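Local structure of kirola (Actinidia deliciosa, 4IGV) at residues V11-D16 with D143-H148; P36-G41 with M134-E139. The protein is a kiwifruit allergen of the MLP/ripening-related family, related to PR-10 proteins, and probably binds small hydrophobic ligands as its Bet v 1-type relatives do. One frame throughout, in Å; residues are numbered along the deposited sequence. Where two conformers were deposited one is given.

Interaction 1: V11-D16 with D143-H148; sequences VEILSD and DIETYH
Glu145, in the last turn of helix 131-145, meets Ile13, Leu14 and Ser15 where the chain leaves strand 4-12. Just before it in the helix, Ile144 packs among Phe20, Ile23 and Phe24 of helix 17-25 and Ile31 of helix 30-34. Glu145 itself faces the 11-16 segment. A chi1 of 77° tucks its CG over the main chain, and the extended chain beyond carries the carboxylate past Ser15 to the backbone of Ile13 and Leu14. There Glu145 OE1 accepts a hydrogen bond from Leu14 N at 3.0 Å; the N-H meets the oxygen almost end-on to its C-O bond, with an N-H...O angle of 152°. The same oxygen lies 3.3 Å from Ile13 CA. A water donates to Glu12 O at 2.8 Å and also sits by Glu145 OE2, but that second leg is too short to be trusted, so a water bridge to the strand is only probable. Nearer the helix, Ser15 OG rests on Glu145 CB at 3.5 Å, a van der Waals contact. Farther on, Tyr147 turns to Glu33 and Met34 of helix 30-34. A single direct bond thus ties the backbone just past the strand to the last helical turn, and a carboxylate oxygen accepting it is consistent with an ionised Glu145.

Interaction 2: P36-G41 with M134-E139; sequences PVNIQG and MNFCIE
With chi1 at 167°, Phe136 throws its ring outward from helix 131-145 to Asn38 and Ile39, while Asn38, with chi1 at -63°, brings its amide round to Glu139. The ring meets the 36-41 segment with its CE1-CZ side. Asn38 O lies in the ring plane at this edge, 3.6 Å from Phe136 CE1, and Asn38 CB approaches the same CE1 atom just as closely. Ile39 adds an apolar contact, its CD1 reaching Phe136 CZ at 3.7 Å, with the two side chains crossing at about a right angle. Tyr60 also meets the ring, and Ile62 touches it, so strand 55-62 shares in holding Phe136.

The polar half of the contact is less certain, because Glu139 has two conformers. In one of them Asn38 ND2 donates to Glu139 OE1 over 3.3 Å, from well above the carboxylate plane, and the amide and carboxylate planes stand 84° apart. Asn38 ND2 also donates to a water at 2.8 Å, a shorter bond than the one to Glu139. The accompanying approach of Asn38 OD1 to Glu139 OE2, acceptor against acceptor, is doubtful.

Gln40 turns back on the segment, its NE2 donating to Pro36 O at 3.1 Å, while its OE1 bonds Thr61 of strand 55-62. Gln40 and Gly41 both face Lys59 in a classic beta bulge, at which strand 39-46 turns a corner. Helix 131-145 here meets the lead-in to that strand, within the hallmark architecture of the Bet v 1 fold: a curved seven-stranded antiparallel sheet wrapped about a long C-terminal helix, with two short helices between the first two strands.

From the N terminus, strand 4-12 runs out into the 11-16 segment, and helices 17-25 and 30-34 follow before 36-41 leads into strand 39-46. The remaining strands come next, and helix 131-145 returns last. Its 134-139 turns reach 36-41 first, closing the inner loop of interaction 2; its last turn and the chain beyond, 143-148, then reach 11-16 and close the outer loop of interaction 1. The two are therefore nested, not crossed. Strands 4-12 and 39-46 are the outermost of the sheet, so one helix links both of its margins. The contact centres lie 14 Å apart; the two touch at Val11 with Ile138, in the conformer given, and at Asp143 with Asn38.

Interaction 1: V11-D16 with D143-H148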
ATOM      1  N   VAL A  11      11.242  -5.861  -2.508  1.00 19.65           N
ATOM      2  CA  VAL A  11      12.461  -5.179  -2.245  1.00 22.58           C
ATOM      3  C   VAL A  11      13.005  -5.459  -0.870  1.00 19.29           C
ATOM      4  O   VAL A  11      12.258  -5.574   0.124  1.00 18.55           O
ATOM      5  CB  VAL A  11      12.348  -3.687  -2.450  1.00 26.04           C
ATOM      6  CG1 VAL A  11      12.203  -3.355  -3.930  1.00 29.73           C
ATOM      7  CG2 VAL A  11      11.216  -3.182  -1.613  1.00 21.31           C
ATOM      8  N   GLU A  12      14.326  -5.588  -0.782  0.50 21.23           N
ATOM      9  CA  GLU A  12      14.994  -5.739   0.484  0.50 21.08           C
ATOM     10  C   GLU A  12      15.108  -4.391   1.146  0.50 19.88           C
ATOM     11  O   GLU A  12      15.462  -3.386   0.506  0.50 21.28           O
ATOM     12  CB  GLU A  12      16.392  -6.331   0.362  0.50 24.18           C
ATOM     13  CG  GLU A  12      17.229  -6.261   1.668  0.50 25.73           C
ATOM     14  CD  GLU A  12      17.081  -7.478   2.578  0.50 26.25           C
ATOM     15  OE1 GLU A  12      16.575  -8.512   2.107  0.50 31.18           O
ATOM     16  OE2 GLU A  12      17.451  -7.395   3.768  0.50 27.12           O
ATOM     17  N   ILE A  13      14.862  -4.406   2.444  1.00 18.92           N
ATOM     18  CA  ILE A  13      14.889  -3.183   3.227  1.00 21.20           C
ATOM     19  C   ILE A  13      15.986  -3.183   4.219  1.00 24.39           C
ATOM     20  O   ILE A  13      16.483  -4.230   4.636  1.00 24.15           O
ATOM     21  CB  ILE A  13      13.514  -2.879   3.875  1.00 20.60           C
ATOM     22  CG1 ILE A  13      13.036  -4.000   4.763  1.00 23.55           C
ATOM     23  CG2 ILE A  13      12.478  -2.652   2.794  1.00 20.75           C
ATOM     24  CD1 ILE A  13      11.845  -3.584   5.593  1.00 25.51           C
ATOM     25  N   LEU A  14      16.390  -1.968   4.564  1.00 27.06           N
ATOM     26  CA  LEU A  14      17.463  -1.770   5.507  1.00 30.85           C
ATOM     27  C   LEU A  14      16.935  -1.618   6.919  1.00 31.96           C
ATOM     28  O   LEU A  14      17.698  -1.772   7.871  1.00 35.59           O
ATOM     29  CB  LEU A  14      18.331  -0.583   5.091  1.00 34.54           C
ATOM     30  CG  LEU A  14      19.786  -0.965   4.776  1.00 39.58           C
ATOM     31  CD1 LEU A  14      20.434   0.071   3.886  1.00 44.49           C
ATOM     32  CD2 LEU A  14      20.615  -1.164   6.068  1.00 41.65           C
ATOM     33  N   SER A  15      15.638  -1.367   7.055  1.00 27.45           N
ATOM     34  CA  SER A  15      15.059  -1.159   8.328  1.00 26.34           C
ATOM     35  C   SER A  15      14.407  -2.466   8.851  1.00 24.85           C
ATOM     36  O   SER A  15      14.452  -3.464   8.214  1.00 25.53           O
ATOM     37  CB  SER A  15      14.066  -0.026   8.217  1.00 26.16           C
ATOM     38  OG  SER A  15      13.014  -0.354   7.333  1.00 27.66           O
ATOM     39  N   ASP A  16      13.890  -2.450  10.058  1.00 24.69           N
ATOM     40  CA  ASP A  16      13.330  -3.653  10.651  1.00 23.10           C
ATOM     41  C   ASP A  16      11.971  -3.929  10.046  1.00 20.66           C
ATOM     42  O   ASP A  16      11.093  -3.105  10.070  1.00 20.19           O
ATOM     43  CB  ASP A  16      13.182  -3.402  12.149  1.00 24.57           C
ATOM     44  CG  ASP A  16      12.870  -4.673  12.989  1.00 28.56           C
ATOM     45  OD1 ASP A  16      12.400  -5.723  12.483  1.00 30.69           O
ATOM     46  OD2 ASP A  16      13.131  -4.596  14.218  1.00 35.04           O
ATOM     47  N   ASP A 143      11.206   5.610   1.449  1.00 13.34           N
ATOM     48  CA  ASP A 143      11.074   6.738   2.385  1.00 13.76           C
ATOM     49  C   ASP A 143      10.952   6.225   3.816  1.00 12.35           C
ATOM     50  O   ASP A 143      11.571   6.805   4.695  1.00 15.21           O
ATOM     51  CB  ASP A 143       9.903   7.602   2.012  1.00 14.57           C
ATOM     52  CG  ASP A 143      10.173   8.487   0.819  1.00 17.76           C
ATOM     53  OD1 ASP A 143      11.351   8.667   0.412  1.00 19.84           O
ATOM     54  OD2 ASP A 143       9.221   9.054   0.248  1.00 19.69           O
ATOM     55  N   ILE A 144      10.182   5.142   4.011  1.00 13.11           N
ATOM     56  CA  ILE A 144      10.037   4.612   5.370  1.00 14.24           C
ATOM     57  C   ILE A 144      11.365   4.071   5.854  1.00 15.68           C
ATOM     58  O   ILE A 144      11.796   4.328   6.982  1.00 16.90           O
ATOM     59  CB  ILE A 144       8.940   3.554   5.423  1.00 15.22           C
ATOM     60  CG1 ILE A 144       7.568   4.162   5.175  1.00 14.71           C
ATOM     61  CG2 ILE A 144       9.031   2.765   6.739  1.00 15.47           C
ATOM     62  CD1 ILE A 144       6.463   3.111   4.846  1.00 16.42           C
ATOM     63  N   GLU A 145      12.029   3.275   5.021  1.00 15.57           N
ATOM     64  CA  GLU A 145      13.274   2.628   5.467  1.00 17.27           C
ATOM     65  C   GLU A 145      14.380   3.589   5.786  1.00 17.52           C
ATOM     66  O   GLU A 145      15.250   3.290   6.592  1.00 20.97           O
ATOM     67  CB  GLU A 145      13.698   1.531   4.455  1.00 19.94           C
ATOM     68  CG  GLU A 145      14.301   2.013   3.244  1.00 19.35           C
ATOM     69  CD  GLU A 145      14.678   0.881   2.214  1.00 16.87           C
ATOM     70  OE1 GLU A 145      15.416   0.008   2.582  1.00 22.11           O
ATOM     71  OE2 GLU A 145      14.072   0.891   1.106  1.00 21.51           O
ATOM     72  N   THR A 146      14.357   4.779   5.184  1.00 16.57           N
ATOM     73  CA  THR A 146      15.409   5.757   5.350  1.00 18.75           C
ATOM     74  C   THR A 146      14.966   6.906   6.271  1.00 19.59           C
ATOM     75  O   THR A 146      15.739   7.872   6.424  1.00 24.20           O
ATOM     76  CB  THR A 146      15.877   6.357   4.014  1.00 17.56           C
ATOM     77  OG1 THR A 146      14.796   6.989   3.324  1.00 17.47           O
ATOM     78  CG2 THR A 146      16.508   5.293   3.138  1.00 17.38           C
ATOM     79  N   TYR A 147      13.785   6.819   6.878  1.00 19.06           N
ATOM     80  CA  TYR A 147      13.272   7.911   7.695  1.00 21.65           C
ATOM     81  C   TYR A 147      14.135   8.124   8.933  1.00 26.06           C
ATOM     82  O   TYR A 147      14.439   7.181   9.640  1.00 26.26           O
ATOM     83  CB  TYR A 147      11.834   7.597   8.107  1.00 19.19           C
ATOM     84  CG  TYR A 147      11.204   8.701   8.906  1.00 21.72           C
ATOM     85  CD1 TYR A 147      10.789   9.871   8.294  1.00 23.39           C
ATOM     86  CD2 TYR A 147      10.915   8.520  10.236  1.00 21.87           C
ATOM     87  CE1 TYR A 147      10.184  10.871   9.011  1.00 25.17           C
ATOM     88  CE2 TYR A 147      10.315   9.531  10.985  1.00 26.72           C
ATOM     89  CZ  TYR A 147       9.954  10.703  10.371  1.00 27.64           C
ATOM     90  OH  TYR A 147       9.339  11.704  11.092  1.00 33.43           O
ATOM     91  N   HIS A 148      14.549   9.378   9.104  1.00 29.32           N
ATOM     92  CA  HIS A 148      15.395   9.823  10.233  1.00 33.62           C
ATOM     93  C   HIS A 148      16.569   8.857  10.525  1.00 35.07           C
ATOM     94  O   HIS A 148      16.844   8.512  11.688  1.00 37.29           O
ATOM     95  CB  HIS A 148      14.496   9.992  11.472  1.00 35.15           C
ATOM     96  CG  HIS A 148      13.645  11.226  11.442  1.00 39.42           C
ATOM     97  ND1 HIS A 148      13.549  12.046  10.338  1.00 43.35           N
ATOM     98  CD2 HIS A 148      12.821  11.758  12.378  1.00 44.54           C
ATOM     99  CE1 HIS A 148      12.727  13.048  10.605  1.00 46.11           C
ATOM    100  NE2 HIS A 148      12.264  12.891  11.832  1.00 46.91           N
TER
HETATM  101  O   HOH W   1      14.695  -0.923  -0.485  1.00 26.27           O

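Interaction 2: P36-G41 with M134-E139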
ATOM      1  N   PRO A  36       5.920  12.424   3.011  1.00 17.18           N
ATOM      2  CA  PRO A  36       4.955  13.510   2.873  1.00 18.36           C
ATOM      3  C   PRO A  36       4.770  14.062   1.492  1.00 19.47           C
ATOM      4  O   PRO A  36       3.729  14.671   1.222  1.00 20.71           O
ATOM      5  CB  PRO A  36       5.520  14.573   3.814  1.00 20.32           C
ATOM      6  CG  PRO A  36       6.978  14.283   3.840  1.00 20.66           C
ATOM      7  CD  PRO A  36       7.082  12.807   3.837  1.00 18.63           C
ATOM      8  N   VAL A  37       5.729  13.832   0.606  1.00 19.74           N
ATOM      9  CA  VAL A  37       5.545  14.242  -0.790  1.00 21.77           C
ATOM     10  C   VAL A  37       4.448  13.359  -1.451  1.00 20.91           C
ATOM     11  O   VAL A  37       3.639  13.852  -2.274  1.00 22.71           O
ATOM     12  CB  VAL A  37       6.870  14.173  -1.562  1.00 23.09           C
ATOM     13  CG1 VAL A  37       6.605  14.491  -3.020  1.00 26.50           C
ATOM     14  CG2 VAL A  37       7.931  15.182  -0.922  1.00 25.97           C
ATOM     15  N   ASN A  38       4.434  12.077  -1.069  1.00 19.28           N
ATOM     16  CA  ASN A  38       3.579  11.081  -1.684  1.00 18.66           C
ATOM     17  C   ASN A  38       2.203  10.980  -1.012  1.00 17.68           C
ATOM     18  O   ASN A  38       1.202  10.827  -1.667  1.00 17.30           O
ATOM     19  CB  ASN A  38       4.270   9.713  -1.676  1.00 18.63           C
ATOM     20  CG  ASN A  38       5.533   9.697  -2.472  1.00 21.37           C
ATOM     21  OD1 ASN A  38       6.573   9.237  -1.968  1.00 26.48           O
ATOM     22  ND2 ASN A  38       5.489  10.272  -3.645  1.00 22.71           N
ATOM     23  N   ILE A  39       2.186  11.064   0.307  1.00 16.62           N
ATOM     24  CA  ILE A  39       0.983  10.851   1.125  1.00 15.72           C
ATOM     25  C   ILE A  39       0.686  12.051   1.963  1.00 16.58           C
ATOM     26  O   ILE A  39       1.534  12.486   2.795  1.00 18.24           O
ATOM     27  CB  ILE A  39       1.157   9.638   2.042  1.00 15.84           C
ATOM     28  CG1 ILE A  39       1.490   8.380   1.226  1.00 17.32           C
ATOM     29  CG2 ILE A  39      -0.107   9.432   2.911  1.00 16.19           C
ATOM     30  CD1 ILE A  39       0.405   7.903   0.458  1.00 20.36           C
ATOM     31  N   GLN A  40      -0.495  12.633   1.751  1.00 16.74           N
ATOM     32  CA  GLN A  40      -0.911  13.822   2.496  1.00 18.03           C
ATOM     33  C   GLN A  40      -1.883  13.534   3.637  1.00 17.71           C
ATOM     34  O   GLN A  40      -2.036  14.365   4.529  1.00 20.58           O
ATOM     35  CB  GLN A  40      -1.528  14.832   1.577  1.00 19.34           C
ATOM     36  CG  GLN A  40      -0.547  15.498   0.677  1.00 20.39           C
ATOM     37  CD  GLN A  40      -0.065  14.633  -0.479  1.00 20.06           C
ATOM     38  OE1 GLN A  40      -0.866  14.127  -1.233  1.00 21.45           O
ATOM     39  NE2 GLN A  40       1.258  14.463  -0.612  1.00 19.63           N
ATOM     40  N   GLY A  41      -2.529  12.383   3.620  1.00 15.75           N
ATOM     41  CA  GLY A  41      -3.436  12.039   4.707  1.00 15.89           C
ATOM     42  C   GLY A  41      -3.779  10.562   4.649  1.00 15.44           C
ATOM     43  O   GLY A  41      -3.926   9.989   3.572  1.00 15.01           O
ATOM     44  N   MET A 134       2.933   1.182  -8.713  1.00 15.53           N
ATOM     45  CA  MET A 134       3.969   0.339  -8.102  1.00 15.04           C
ATOM     46  C   MET A 134       5.223   1.136  -7.772  1.00 15.78           C
ATOM     47  O   MET A 134       5.771   0.988  -6.681  1.00 16.04           O
ATOM     48  CB  MET A 134       4.300  -0.874  -8.987  1.00 16.41           C
ATOM     49  CG  MET A 134       5.318  -1.788  -8.357  1.00 16.00           C
ATOM     50  SD  MET A 134       4.760  -2.564  -6.795  1.00 16.28           S
ATOM     51  CE  MET A 134       3.708  -3.837  -7.444  1.00 17.62           C
ATOM     52  N   ASN A 135       5.649   2.006  -8.672  1.00 16.03           N
ATOM     53  CA  ASN A 135       6.807   2.861  -8.402  1.00 17.04           C
ATOM     54  C   ASN A 135       6.558   3.705  -7.178  1.00 16.29           C
ATOM     55  O   ASN A 135       7.433   3.867  -6.339  1.00 16.62           O
ATOM     56  CB  ASN A 135       7.099   3.771  -9.603  1.00 18.19           C
ATOM     57  CG  ASN A 135       7.568   3.006 -10.851  1.00 21.46           C
ATOM     58  OD1 ASN A 135       8.119   1.906 -10.747  1.00 27.95           O
ATOM     59  ND2 ASN A 135       7.373   3.621 -12.044  1.00 26.07           N
ATOM     60  N   PHE A 136       5.338   4.206  -7.035  1.00 15.50           N
ATOM     61  CA  PHE A 136       4.930   5.013  -5.888  1.00 15.40           C
ATOM     62  C   PHE A 136       5.066   4.247  -4.578  1.00 14.30           C
ATOM     63  O   PHE A 136       5.556   4.727  -3.578  1.00 14.77           O
ATOM     64  CB  PHE A 136       3.529   5.566  -6.211  1.00 16.59           C
ATOM     65  CG  PHE A 136       2.744   6.194  -5.084  1.00 19.71           C
ATOM     66  CD1 PHE A 136       2.725   7.567  -4.888  1.00 25.67           C
ATOM     67  CD2 PHE A 136       1.957   5.399  -4.308  1.00 21.39           C
ATOM     68  CE1 PHE A 136       1.916   8.108  -3.878  1.00 23.89           C
ATOM     69  CE2 PHE A 136       1.178   5.933  -3.304  1.00 26.79           C
ATOM     70  CZ  PHE A 136       1.198   7.306  -3.104  1.00 25.18           C
ATOM     71  N   CYS A 137       4.548   3.016  -4.575  1.00 13.15           N
ATOM     72  CA  CYS A 137       4.619   2.156  -3.410  1.00 13.20           C
ATOM     73  C   CYS A 137       6.049   1.821  -3.026  1.00 13.19           C
ATOM     74  O   CYS A 137       6.386   1.796  -1.836  1.00 12.90           O
ATOM     75  CB  CYS A 137       3.828   0.879  -3.642  1.00 13.84           C
ATOM     76  SG  CYS A 137       2.010   1.112  -3.698  1.00 15.81           S
ATOM     77  N   ILE A 138       6.887   1.554  -4.012  0.60 12.79           N
ATOM     78  CA  ILE A 138       8.285   1.267  -3.732  0.60 12.56           C
ATOM     79  C   ILE A 138       8.975   2.510  -3.157  0.60 12.51           C
ATOM     80  O   ILE A 138       9.805   2.411  -2.261  0.60 13.87           O
ATOM     81  CB  ILE A 138       8.995   0.723  -4.963  0.60 13.32           C
ATOM     82  CG1 ILE A 138       8.378  -0.646  -5.350  0.60 14.57           C
ATOM     83  CG2 ILE A 138      10.497   0.568  -4.701  0.60 14.41           C
ATOM     84  CD1 ILE A 138       8.543  -1.712  -4.321  0.60 16.51           C
ATOM     85  N   GLU A 139       8.584   3.685  -3.658  0.50 13.25           N
ATOM     86  CA  GLU A 139       9.163   4.956  -3.174  0.50 13.95           C
ATOM     87  C   GLU A 139       8.804   5.143  -1.732  0.50 13.11           C
ATOM     88  O   GLU A 139       9.640   5.440  -0.880  0.50 13.16           O
ATOM     89  CB  GLU A 139       8.626   6.187  -3.931  0.50 14.19           C
ATOM     90  CG  GLU A 139       9.476   7.420  -3.542  0.50 18.59           C
ATOM     91  CD  GLU A 139       8.923   8.784  -3.891  0.50 26.45           C
ATOM     92  OE1 GLU A 139       8.174   8.917  -4.889  0.50 32.58           O
ATOM     93  OE2 GLU A 139       9.293   9.730  -3.133  0.50 26.21           O
TER
HETATM   94  O   HOH W   2       7.554  11.260  -5.245  1.00 45.82           O